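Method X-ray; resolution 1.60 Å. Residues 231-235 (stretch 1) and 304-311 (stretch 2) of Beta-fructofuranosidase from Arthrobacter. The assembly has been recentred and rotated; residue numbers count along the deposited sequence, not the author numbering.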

# COMPACT_ATOMS: atom_id res chain seq x y z
N THR A 231 -21.86 -10.20 -3.39
CA THR A 231 -21.63 -11.32 -4.29
C THR A 231 -20.14 -11.58 -4.50
O THR A 231 -19.70 -12.73 -4.46
CB THR A 231 -22.34 -11.09 -5.64
OG1 THR A 231 -23.74 -10.99 -5.41
CG2 THR A 231 -22.09 -12.24 -6.59
N TYR A 232 -19.36 -10.52 -4.71
CA TYR A 232 -17.91 -10.61 -4.83
C TYR A 232 -17.20 -10.20 -3.53
O TYR A 232 -16.22 -10.81 -3.15
CB TYR A 232 -17.41 -9.72 -5.95
CG TYR A 232 -17.94 -10.08 -7.34
CD1 TYR A 232 -17.97 -11.39 -7.77
CD2 TYR A 232 -18.32 -9.10 -8.20
CE1 TYR A 232 -18.43 -11.71 -9.04
CE2 TYR A 232 -18.78 -9.41 -9.46
CZ TYR A 232 -18.83 -10.72 -9.86
OH TYR A 232 -19.28 -11.06 -11.16
N TYR A 233 -17.68 -9.12 -2.92
CA TYR A 233 -17.01 -8.54 -1.74
C TYR A 233 -17.97 -8.55 -0.58
O TYR A 233 -19.13 -8.13 -0.69
CB TYR A 233 -16.44 -7.14 -2.09
CG TYR A 233 -15.62 -7.25 -3.31
CD1 TYR A 233 -14.42 -7.95 -3.31
CD2 TYR A 233 -16.11 -6.80 -4.54
CE1 TYR A 233 -13.68 -8.14 -4.45
CE2 TYR A 233 -15.38 -6.98 -5.69
CZ TYR A 233 -14.19 -7.67 -5.67
OH TYR A 233 -13.49 -7.91 -6.82
N GLN A 234 -17.48 -9.09 0.54
CA GLN A 234 -18.27 -9.29 1.74
C GLN A 234 -18.83 -7.97 2.30
O GLN A 234 -18.15 -6.94 2.28
CB GLN A 234 -17.39 -9.94 2.81
CG GLN A 234 -18.17 -10.53 3.96
CD GLN A 234 -17.26 -11.07 5.05
OE1 GLN A 234 -16.38 -10.36 5.53
NE2 GLN A 234 -17.46 -12.34 5.45
N THR A 235 -20.06 -8.01 2.80
CA THR A 235 -20.72 -6.83 3.35
C THR A 235 -20.80 -6.89 4.88
O THR A 235 -20.52 -7.92 5.49
CB THR A 235 -22.17 -6.73 2.89
OG1 THR A 235 -22.89 -7.86 3.41
CG2 THR A 235 -22.27 -6.70 1.36
N GLN A 304 -11.01 -16.46 8.36
CA GLN A 304 -9.97 -15.70 7.64
C GLN A 304 -10.17 -15.90 6.14
O GLN A 304 -9.72 -16.91 5.58
CB GLN A 304 -8.59 -16.18 8.07
CG GLN A 304 -8.17 -15.70 9.46
CD GLN A 304 -8.75 -16.53 10.59
OE1 GLN A 304 -8.66 -17.76 10.57
NE2 GLN A 304 -9.35 -15.86 11.58
N ILE A 305 -10.87 -14.95 5.52
CA ILE A 305 -11.27 -15.07 4.11
C ILE A 305 -11.07 -13.73 3.37
O ILE A 305 -11.99 -13.17 2.73
CB ILE A 305 -12.71 -15.60 3.96
CG1 ILE A 305 -13.71 -14.75 4.76
CG2 ILE A 305 -12.79 -17.05 4.40
CD1 ILE A 305 -15.17 -15.07 4.51
N GLY A 306 -9.85 -13.23 3.45
CA GLY A 306 -9.48 -12.02 2.77
C GLY A 306 -9.45 -12.22 1.27
O GLY A 306 -9.20 -13.33 0.79
N ASN A 307 -9.69 -11.14 0.56
CA ASN A 307 -9.48 -11.12 -0.88
C ASN A 307 -8.95 -9.79 -1.41
O ASN A 307 -8.90 -8.77 -0.70
CB ASN A 307 -10.70 -11.65 -1.69
CG ASN A 307 -11.90 -10.70 -1.73
OD1 ASN A 307 -11.85 -9.58 -1.23
ND2 ASN A 307 -12.99 -11.15 -2.34
N VAL A 308 -8.58 -9.80 -2.68
CA VAL A 308 -8.18 -8.61 -3.39
C VAL A 308 -9.15 -8.46 -4.54
O VAL A 308 -9.27 -9.35 -5.38
CB VAL A 308 -6.72 -8.65 -3.92
CG1 VAL A 308 -6.45 -7.43 -4.75
CG2 VAL A 308 -5.75 -8.73 -2.74
N GLY A 309 -9.81 -7.32 -4.54
CA GLY A 309 -10.79 -6.98 -5.57
C GLY A 309 -10.25 -6.21 -6.75
O GLY A 309 -9.15 -5.65 -6.71
N LEU A 310 -11.02 -6.23 -7.83
CA LEU A 310 -10.73 -5.49 -9.06
C LEU A 310 -12.01 -4.74 -9.45
O LEU A 310 -13.14 -5.24 -9.26
CB LEU A 310 -10.34 -6.45 -10.19
CG LEU A 310 -9.80 -5.79 -11.46
CD1 LEU A 310 -8.47 -5.09 -11.27
CD2 LEU A 310 -9.71 -6.83 -12.59
N ALA A 311 -11.83 -3.52 -9.95
CA ALA A 311 -12.92 -2.73 -10.51
C ALA A 311 -12.40 -2.03 -11.75
O ALA A 311 -11.19 -1.83 -11.93
CB ALA A 311 -13.46 -1.72 -9.51

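The most striking feature of this contact is the close fit of Tyr233 against Gly309, a strand residue with no side chain. The phenol oxygen, Tyr233 OH, lies 3.1 Å from Gly309 CA, and a CB built in ideal geometry on this glycine would point toward the other stretch and come within 2.7 Å of Tyr233 CE1, a clash. The absence of a side chain at Gly309 thus leaves the space that the tyrosine ring occupies.

Although the CA-to-CB bond of Tyr233 points sideways, chi1 of -51° (m) carries the end of the side chain up to the strand. There the backbone amide of Leu310 donates a hydrogen bond to the phenol oxygen, with Leu310 N 3.2 Å from Tyr233 OH and an N-H...O angle of 155°. A side chain from a segment without regular secondary structure thereby engages the main chain of the strand, and Tyr233 OH is also hydrogen-bonded elsewhere in the structure. The side chain of Leu310 plays little part, since its end leads away.

Asn307, two residues before Gly309, directs its CA-to-CB bond toward the first stretch. Its amide donates a weak hydrogen bond to the carbonyl of Tyr232, with Asn307 ND2 3.3 Å from Tyr232 O and an angle of 138° at the hydrogen. The same nitrogen packs beside the neighbouring ring, Asn307 ND2 lying 3.6 Å from Tyr233 CD1. Val308, between these two residues, points away, as expected from the alternation of side chains along a strand.

A separate van der Waals contact, with no hydrogen bond across it, joins Gln234 and Ile305, whose CA-to-CB bonds each point toward the other stretch. The extended Gln234 side chain, with chi1 and chi2 both t, brings NE2 to 3.7 Å from Ile305 CD1, while its amide finds hydrogen bonds elsewhere. The whole contact is small, burying 226 Å² over both sides.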